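Local coordinates for protein dioxygenase (Pseudomonas brassicacearum, PDB 5V2D) that probably uses dioxygen at an iron centre to split the central carbon-carbon double bond of lignin-derived stilbenes, at residues 217-220 against 221-225; 242-245 against 246-249; 285-288 against 289-292. All coordinates share one frame; numbering follows the deposited sequence.

Contact 1 of 3, residues 217-220 against 221-225; sequences ELSP and DGKLL
Ser219 and Lys223 pair across the tip of a beta hairpin, where a type I turn from Ser219 to Gly222 followed by a G1 beta bulge joins strands 212-218 and 224-231, the two outer strands of one blade of the beta-propeller. Backbone groups account for much of the bonding. Ser219 N gives its hydrogen to Lys223 O at 2.9 Å, Gly222 N closes the turn on Ser219 O at 2.9 Å, and farther down the hairpin Leu225 N meets Glu217 O at 2.7 Å, nearly head-on to the carbonyl. At the turn the approach differs: Gly222 N stands well above the plane of the Ser219 carbonyl. Gly222 has backbone angles at which a CB would collide with the carbonyl oxygen of Asp221. The Ser219 hydroxyl lies over one side of the turn. With chi1 at 82°, OG is tucked between the two backbone branches of its own residue and accepts Lys223 N at 3.0 Å (159° at the hydrogen) and, weakly, Asp221 N at 3.3 Å. With an alanine here, the Lys223 amide would probably lose its acceptor within the turn and the bulge would be held less firmly. Gln179 satisfies the outer edge with both ends of its amide, bonding Gly222 O and Leu224 N. The Glu217 carboxylate is occupied elsewhere, by Tyr215, Asn197 and a salt bridge to Arg284. Leu218 and Leu224 form a non-hydrogen-bonded pair with both side chains on the same sheet face, and Leu218 CG touches Leu224 CD1 at 4.0 Å. Beside the Ser219 amide, the CD1 methyl of Leu225 packs 3.8 Å from Ser219 N.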
ATOM      1  N   GLU A 217      -6.779  17.839  -5.880  1.00 30.04           N
ATOM      2  CA  GLU A 217      -6.911  17.360  -7.218  1.00 32.55           C
ATOM      3  C   GLU A 217      -5.943  18.094  -8.114  1.00 32.21           C
ATOM      4  O   GLU A 217      -6.018  19.336  -8.230  1.00 32.77           O
ATOM      5  CB  GLU A 217      -8.347  17.485  -7.685  1.00 33.26           C
ATOM      6  CG  GLU A 217      -8.531  16.864  -9.082  1.00 34.66           C
ATOM      7  CD  GLU A 217      -9.952  16.324  -9.349  1.00 33.61           C
ATOM      8  OE1 GLU A 217     -10.109  16.007 -10.543  1.00 35.00           O
ATOM      9  OE2 GLU A 217     -10.835  16.152  -8.436  1.00 32.83           O
ATOM     10  N   LEU A 218      -5.040  17.334  -8.767  1.00 31.70           N
ATOM     11  CA  LEU A 218      -4.009  17.839  -9.631  1.00 31.33           C
ATOM     12  C   LEU A 218      -4.138  17.387 -11.075  1.00 33.59           C
ATOM     13  O   LEU A 218      -4.547  16.249 -11.357  1.00 30.49           O
ATOM     14  CB  LEU A 218      -2.600  17.536  -9.121  1.00 33.15           C
ATOM     15  CG  LEU A 218      -2.278  18.077  -7.699  1.00 34.79           C
ATOM     16  CD1 LEU A 218      -2.073  16.955  -6.715  1.00 35.45           C
ATOM     17  CD2 LEU A 218      -1.104  19.006  -7.685  1.00 36.60           C
ATOM     18  N   SER A 219      -3.810  18.298 -12.003  1.00 33.25           N
ATOM     19  CA  SER A 219      -3.842  18.010 -13.389  1.00 32.92           C
ATOM     20  C   SER A 219      -2.691  17.141 -13.728  1.00 34.31           C
ATOM     21  O   SER A 219      -1.718  17.025 -12.953  1.00 32.39           O
ATOM     22  CB  SER A 219      -3.789  19.357 -14.209  1.00 36.14           C
ATOM     23  OG  SER A 219      -2.452  19.798 -14.309  1.00 35.86           O
ATOM     24  N   PRO A 220      -2.756  16.471 -14.888  1.00 37.93           N
ATOM     25  CA  PRO A 220      -1.603  15.600 -15.273  1.00 37.13           C
ATOM     26  C   PRO A 220      -0.274  16.321 -15.440  1.00 37.15           C
ATOM     27  O   PRO A 220       0.790  15.695 -15.349  1.00 37.42           O
ATOM     28  CB  PRO A 220      -2.061  14.955 -16.596  1.00 40.58           C
ATOM     29  CG  PRO A 220      -3.240  15.708 -17.029  1.00 39.55           C
ATOM     30  CD  PRO A 220      -3.837  16.460 -15.907  1.00 37.49           C
ATOM     31  N   ASP A 221      -0.326  17.612 -15.688  0.50 37.44           N
ATOM     32  CA  ASP A 221       0.865  18.461 -15.774  0.50 39.49           C
ATOM     33  C   ASP A 221       1.169  19.177 -14.474  0.50 38.71           C
ATOM     34  O   ASP A 221       1.995  20.073 -14.452  0.50 36.87           O
ATOM     35  CB  ASP A 221       0.682  19.381 -17.018  0.50 41.54           C
ATOM     36  CG  ASP A 221       0.524  18.484 -18.294  0.50 43.79           C
ATOM     37  OD1 ASP A 221       1.437  17.669 -18.442  0.50 44.51           O
ATOM     38  OD2 ASP A 221      -0.538  18.378 -18.978  0.50 45.32           O
ATOM     39  N   GLY A 222       0.542  18.772 -13.364  1.00 37.56           N
ATOM     40  CA  GLY A 222       0.994  19.214 -12.044  1.00 35.10           C
ATOM     41  C   GLY A 222       0.351  20.430 -11.453  1.00 34.00           C
ATOM     42  O   GLY A 222       0.730  20.921 -10.390  1.00 34.83           O
ATOM     43  N   LYS A 223      -0.712  20.866 -12.053  1.00 34.35           N
ATOM     44  CA  LYS A 223      -1.360  22.075 -11.598  1.00 38.77           C
ATOM     45  C   LYS A 223      -2.404  21.725 -10.559  1.00 33.12           C
ATOM     46  O   LYS A 223      -3.217  20.809 -10.770  1.00 33.36           O
ATOM     47  CB  LYS A 223      -1.896  22.838 -12.832  1.00 43.25           C
ATOM     48  CG  LYS A 223      -3.091  23.680 -12.560  1.00 51.66           C
ATOM     49  CD  LYS A 223      -2.802  24.916 -11.750  1.00 63.09           C
ATOM     50  CE  LYS A 223      -3.874  25.941 -12.270  1.00 69.64           C
ATOM     51  NZ  LYS A 223      -4.030  27.145 -11.445  1.00 74.77           N
ATOM     52  N   LEU A 224      -2.418  22.438  -9.429  1.00 32.74           N
ATOM     53  CA  LEU A 224      -3.441  22.216  -8.404  1.00 33.52           C
ATOM     54  C   LEU A 224      -4.758  22.782  -8.849  1.00 38.35           C
ATOM     55  O   LEU A 224      -4.864  23.988  -9.004  1.00 35.83           O
ATOM     56  CB  LEU A 224      -3.047  22.735  -7.066  1.00 32.86           C
ATOM     57  CG  LEU A 224      -3.958  22.480  -5.896  1.00 33.98           C
ATOM     58  CD1 LEU A 224      -4.158  20.994  -5.637  1.00 32.84           C
ATOM     59  CD2 LEU A 224      -3.394  23.129  -4.635  1.00 36.78           C
ATOM     60  N   LEU A 225      -5.761  21.916  -9.089  1.00 36.03           N
ATOM     61  CA  LEU A 225      -7.052  22.365  -9.588  1.00 36.42           C
ATOM     62  C   LEU A 225      -8.048  22.665  -8.519  1.00 38.13           C
ATOM     63  O   LEU A 225      -8.924  23.511  -8.729  1.00 34.36           O
ATOM     64  CB  LEU A 225      -7.646  21.338 -10.513  1.00 37.84           C
ATOM     65  CG  LEU A 225      -6.770  20.930 -11.715  1.00 39.01           C
ATOM     66  CD1 LEU A 225      -7.335  19.722 -12.432  1.00 39.24           C
ATOM     67  CD2 LEU A 225      -6.655  22.086 -12.704  1.00 41.26           C
TER

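Contact 2 of 3, residues 242-245 against 246-249; sequences AATE and RYVV
Thr244 and Tyr247 close the short hairpin that links strand 242-243 to strand 247-252, the first two strands of a beta-propeller blade. Backbone hydrogen bonds zip it: Ala242 and Val249 form a hydrogen-bonded antiparallel pair, with Ala242 N to Val249 O at 3.0 Å and Val249 N to Ala242 O at 2.8 Å, and Thr244 N reaches Tyr247 O at 2.7 Å in an almost straight bond (173°). A side chain supplies the return bond at the turn. A chi1 of 73° swings Thr244 OG1 back across the turn, where it accepts Tyr247 N at 3.0 Å; it is also hydrogen-bonded to Asp310, while Thr244 O is taken by Arg284. The ionic contact is looser: Glu245 and Arg246 run side by side, Glu245 OE1 lies 3.2 Å from Arg246 NH2 in a salt bridge with weak hydrogen-bond geometry, and Glu245 CB lies over one guanidinium face, toward its rim. The firmer partner of Arg246 is Asp310, which forms a salt bridge with NE. Among apolar groups, Ala242 CB meets Val249 CB at 4.1 Å. The face bearing these two packs on Val315 and Val317 of strand 314-322 and on Ala308 of strand 301-311, while strand 276-283 continues the sheet beside strand 247-252.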
ATOM      1  N   ALA A 242     -11.377   6.852  -1.275  1.00 25.79           N
ATOM      2  CA  ALA A 242     -12.129   6.480  -2.465  1.00 28.45           C
ATOM      3  C   ALA A 242     -12.504   7.763  -3.185  1.00 28.62           C
ATOM      4  O   ALA A 242     -12.904   8.766  -2.562  1.00 28.28           O
ATOM      5  CB  ALA A 242     -13.362   5.752  -2.062  1.00 30.41           C
ATOM      6  N   ALA A 243     -12.317   7.746  -4.484  1.00 28.66           N
ATOM      7  CA  ALA A 243     -12.689   8.880  -5.321  1.00 33.75           C
ATOM      8  C   ALA A 243     -13.613   8.373  -6.416  1.00 35.95           C
ATOM      9  O   ALA A 243     -13.414   7.271  -6.955  1.00 40.18           O
ATOM     10  CB  ALA A 243     -11.460   9.577  -5.895  1.00 37.03           C
ATOM     11  N   THR A 244     -14.737   9.038  -6.575  1.00 32.48           N
ATOM     12  CA  THR A 244     -15.700   8.649  -7.580  1.00 31.62           C
ATOM     13  C   THR A 244     -15.797   9.797  -8.560  1.00 31.78           C
ATOM     14  O   THR A 244     -15.069  10.778  -8.455  1.00 29.14           O
ATOM     15  CB  THR A 244     -17.073   8.243  -6.980  1.00 30.86           C
ATOM     16  OG1 THR A 244     -17.772   9.380  -6.508  1.00 30.72           O
ATOM     17  CG2 THR A 244     -16.923   7.286  -5.800  1.00 30.87           C
ATOM     18  N   GLU A 245     -16.735   9.694  -9.499  1.00 35.82           N
ATOM     19  CA  GLU A 245     -16.898  10.810 -10.473  1.00 39.11           C
ATOM     20  C   GLU A 245     -17.268  12.072  -9.767  1.00 35.03           C
ATOM     21  O   GLU A 245     -16.776  13.108 -10.089  1.00 35.37           O
ATOM     22  CB  GLU A 245     -17.997  10.471 -11.505  1.00 47.74           C
ATOM     23  CG  GLU A 245     -17.473   9.375 -12.468  1.00 55.35           C
ATOM     24  CD  GLU A 245     -18.566   8.675 -13.283  1.00 62.29           C
ATOM     25  OE1 GLU A 245     -19.541   8.027 -12.702  1.00 55.42           O
ATOM     26  OE2 GLU A 245     -18.406   8.793 -14.523  1.00 66.17           O
ATOM     27  N   ARG A 246     -18.127  11.998  -8.763  1.00 34.89           N
ATOM     28  CA  ARG A 246     -18.618  13.177  -8.087  1.00 35.92           C
ATOM     29  C   ARG A 246     -18.277  13.323  -6.622  1.00 35.09           C
ATOM     30  O   ARG A 246     -18.567  14.377  -6.056  1.00 31.30           O
ATOM     31  CB  ARG A 246     -20.153  13.253  -8.269  1.00 40.22           C
ATOM     32  CG  ARG A 246     -20.549  13.629  -9.724  1.00 43.73           C
ATOM     33  CD  ARG A 246     -21.946  13.146 -10.025  1.00 46.87           C
ATOM     34  NE  ARG A 246     -22.014  11.676 -10.174  1.00 52.86           N
ATOM     35  CZ  ARG A 246     -21.855  10.973 -11.297  1.00 55.70           C
ATOM     36  NH1 ARG A 246     -21.584  11.553 -12.454  1.00 67.16           N
ATOM     37  NH2 ARG A 246     -21.933   9.630 -11.259  1.00 54.75           N
ATOM     38  N   TYR A 247     -17.712  12.289  -5.977  1.00 31.39           N
ATOM     39  CA  TYR A 247     -17.488  12.343  -4.532  1.00 30.93           C
ATOM     40  C   TYR A 247     -16.105  11.814  -4.161  1.00 29.69           C
ATOM     41  O   TYR A 247     -15.456  11.107  -4.926  1.00 29.21           O
ATOM     42  CB  TYR A 247     -18.519  11.519  -3.770  1.00 32.68           C
ATOM     43  CG  TYR A 247     -19.877  12.109  -3.900  1.00 34.81           C
ATOM     44  CD1 TYR A 247     -20.276  13.188  -3.123  1.00 35.64           C
ATOM     45  CD2 TYR A 247     -20.746  11.635  -4.881  1.00 34.88           C
ATOM     46  CE1 TYR A 247     -21.485  13.784  -3.322  1.00 38.11           C
ATOM     47  CE2 TYR A 247     -21.994  12.231  -5.092  1.00 40.80           C
ATOM     48  CZ  TYR A 247     -22.357  13.282  -4.287  1.00 38.36           C
ATOM     49  OH  TYR A 247     -23.540  13.879  -4.434  1.00 40.19           O
ATOM     50  N   VAL A 248     -15.685  12.172  -2.957  1.00 31.43           N
ATOM     51  CA  VAL A 248     -14.493  11.642  -2.312  1.00 30.75           C
ATOM     52  C   VAL A 248     -14.953  11.124  -0.945  1.00 28.77           C
ATOM     53  O   VAL A 248     -15.774  11.742  -0.310  1.00 29.31           O
ATOM     54  CB  VAL A 248     -13.500  12.783  -2.173  1.00 34.45           C
ATOM     55  CG1 VAL A 248     -12.322  12.391  -1.333  1.00 38.60           C
ATOM     56  CG2 VAL A 248     -13.011  13.161  -3.553  1.00 37.49           C
ATOM     57  N   VAL A 249     -14.414   9.988  -0.494  1.00 29.02           N
ATOM     58  CA  VAL A 249     -14.723   9.393   0.792  1.00 29.14           C
ATOM     59  C   VAL A 249     -13.419   9.136   1.551  1.00 30.57           C
ATOM     60  O   VAL A 249     -12.494   8.497   1.009  1.00 26.53           O
ATOM     61  CB  VAL A 249     -15.456   8.061   0.624  1.00 30.13           C
ATOM     62  CG1 VAL A 249     -15.797   7.458   1.985  1.00 31.89           C
ATOM     63  CG2 VAL A 249     -16.710   8.274  -0.212  1.00 30.16           C
TER

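Contact 3 of 3, residues 285-288 against 289-292; sequences NGRA and QDVR
Arg287 and Asp290 meet in a local turn on the protein surface, in the loop that connects strands 276-283 and 292-298, the two outer strands of a propeller blade. A short 3-10 turn through Ala288, Gln289 and Asp290 shapes the loop. Its two backbone bonds run from Asp290 N to Arg287 O at 2.9 Å and from Val291 N to Ala288 O at 3.2 Å; both donors stand well above the carbonyl planes. The Asp290 side chain folds back to tie down the start of the turn. With CG anti to its carbonyl carbon (chi1 -56°), it brings OD2 to 2.9 Å from Arg287 N, where the amide is met on the anti side of the carboxylate, 28° out of its plane. The same oxygen is 3.5 Å from Gly286 CA, and a CB on this residue would be tightly pressed against it. Two exposed flat groups stack: the Gln289 amide lies on the Arg287 guanidinium, the planes 25° apart, with Gln289 NE2 above the centre of the face and 3.6 Å from Arg287 CZ. Val291 CG2 comes to 3.3 Å from Ala288 O. Toward the body of the protein, Ala288 and Val291 pack on Phe230 of strand 224-231 in the preceding blade, while Val291 also covers Ala280 and Val282 of strand 276-283.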
ATOM      1  N   ASN A 285     -15.888  18.486  -6.158  1.00 37.86           N
ATOM      2  CA  ASN A 285     -15.669  19.903  -6.479  1.00 41.76           C
ATOM      3  C   ASN A 285     -16.289  20.813  -5.414  1.00 41.43           C
ATOM      4  O   ASN A 285     -16.539  21.998  -5.678  1.00 45.29           O
ATOM      5  CB  ASN A 285     -16.288  20.198  -7.887  1.00 43.93           C
ATOM      6  CG  ASN A 285     -17.818  20.050  -7.913  1.00 44.88           C
ATOM      7  OD1 ASN A 285     -18.471  19.510  -6.984  1.00 38.73           O
ATOM      8  ND2 ASN A 285     -18.392  20.576  -8.973  1.00 54.51           N
ATOM      9  N   GLY A 286     -16.436  20.292  -4.220  1.00 39.81           N
ATOM     10  CA  GLY A 286     -17.166  20.972  -3.158  1.00 38.61           C
ATOM     11  C   GLY A 286     -16.267  21.755  -2.212  1.00 40.63           C
ATOM     12  O   GLY A 286     -15.094  22.096  -2.524  1.00 37.00           O
ATOM     13  N   ARG A 287     -16.856  22.056  -1.053  1.00 39.26           N
ATOM     14  CA  ARG A 287     -16.224  22.887  -0.024  1.00 42.54           C
ATOM     15  C   ARG A 287     -16.469  22.210   1.327  1.00 39.82           C
ATOM     16  O   ARG A 287     -17.302  21.259   1.456  1.00 36.63           O
ATOM     17  CB  ARG A 287     -16.901  24.287   0.021  1.00 45.63           C
ATOM     18  CG  ARG A 287     -17.301  24.842  -1.302  1.00 54.27           C
ATOM     19  CD  ARG A 287     -18.696  25.452  -1.249  1.00 62.98           C
ATOM     20  NE  ARG A 287     -18.501  26.801  -0.829  1.00 67.03           N
ATOM     21  CZ  ARG A 287     -19.474  27.721  -0.787  1.00 74.31           C
ATOM     22  NH1 ARG A 287     -20.726  27.376  -1.115  1.00 73.35           N
ATOM     23  NH2 ARG A 287     -19.158  28.976  -0.429  1.00 72.54           N
ATOM     24  N   ALA A 288     -15.777  22.722   2.336  1.00 41.21           N
ATOM     25  CA  ALA A 288     -15.854  22.168   3.686  1.00 41.05           C
ATOM     26  C   ALA A 288     -17.243  21.986   4.215  1.00 42.51           C
ATOM     27  O   ALA A 288     -17.583  20.970   4.821  1.00 38.18           O
ATOM     28  CB  ALA A 288     -15.018  22.973   4.650  1.00 44.45           C
ATOM     29  N   GLN A 289     -18.111  22.950   3.950  1.00 44.10           N
ATOM     30  CA  GLN A 289     -19.452  22.859   4.496  1.00 44.51           C
ATOM     31  C   GLN A 289     -20.300  21.718   3.883  1.00 42.24           C
ATOM     32  O   GLN A 289     -21.353  21.362   4.401  1.00 43.96           O
ATOM     33  CB  GLN A 289     -20.131  24.242   4.357  1.00 52.61           C
ATOM     34  CG  GLN A 289     -20.540  24.574   2.940  1.00 57.26           C
ATOM     35  CD  GLN A 289     -20.541  26.081   2.581  1.00 68.70           C
ATOM     36  OE1 GLN A 289     -21.616  26.680   2.315  1.00 69.57           O
ATOM     37  NE2 GLN A 289     -19.369  26.699   2.679  1.00 67.97           N
ATOM     38  N   ASP A 290     -19.872  21.143   2.766  1.00 39.10           N
ATOM     39  CA  ASP A 290     -20.610  20.078   2.109  1.00 39.48           C
ATOM     40  C   ASP A 290     -20.269  18.690   2.695  1.00 39.87           C
ATOM     41  O   ASP A 290     -20.924  17.691   2.326  1.00 35.00           O
ATOM     42  CB  ASP A 290     -20.281  20.059   0.617  1.00 42.25           C
ATOM     43  CG  ASP A 290     -20.560  21.436  -0.123  1.00 46.95           C
ATOM     44  OD1 ASP A 290     -21.587  22.018   0.184  1.00 50.86           O
ATOM     45  OD2 ASP A 290     -19.759  21.983  -0.969  1.00 47.09           O
ATOM     46  N   VAL A 291     -19.284  18.611   3.595  1.00 34.82           N
ATOM     47  CA  VAL A 291     -18.881  17.325   4.106  1.00 37.33           C
ATOM     48  C   VAL A 291     -20.002  16.681   4.873  1.00 36.98           C
ATOM     49  O   VAL A 291     -20.625  17.347   5.643  1.00 39.70           O
ATOM     50  CB  VAL A 291     -17.660  17.441   5.040  1.00 37.02           C
ATOM     51  CG1 VAL A 291     -17.377  16.088   5.726  1.00 35.65           C
ATOM     52  CG2 VAL A 291     -16.458  17.900   4.252  1.00 35.75           C
ATOM     53  N   ARG A 292     -20.273  15.404   4.657  1.00 35.13           N
ATOM     54  CA  ARG A 292     -21.223  14.646   5.479  0.50 35.76           C
ATOM     55  C   ARG A 292     -20.521  13.485   6.135  1.00 36.00           C
ATOM     56  O   ARG A 292     -19.681  12.819   5.489  1.00 36.60           O
ATOM     57  CB  ARG A 292     -22.338  14.065   4.628  0.50 36.79           C
ATOM     58  CG  ARG A 292     -23.385  15.123   4.212  0.50 38.26           C
ATOM     59  CD  ARG A 292     -24.396  15.327   5.369  0.50 38.44           C
ATOM     60  NE  ARG A 292     -25.048  14.034   5.520  0.50 37.47           N
ATOM     61  CZ  ARG A 292     -25.928  13.575   4.645  0.50 35.71           C
ATOM     62  NH1 ARG A 292     -26.310  14.301   3.566  0.50 34.30           N
ATOM     63  NH2 ARG A 292     -26.390  12.372   4.852  0.50 35.42           N
TER

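How the contacts relate
Contacts 1, 2 and 3 follow one another along the chain and lie on the same side of its centre. Contact 1 belongs to one propeller blade; contacts 2 and 3 belong to the next, at its innermost and outermost strand connections. The centres of contact 1 and contact 2 are about 17 Å apart, those of contact 1 and contact 3 about 20 Å, and those of contact 2 and contact 3 about 12 Å; no pair touches directly. Arg284 bridges the first two, holding Glu217 on one side and Thr244 O on the other. The iron, bound by His188, His239, His304 and His495, lies about 13 Å from the Ala242 side chain; His239 shortly precedes contact 2 in the chain.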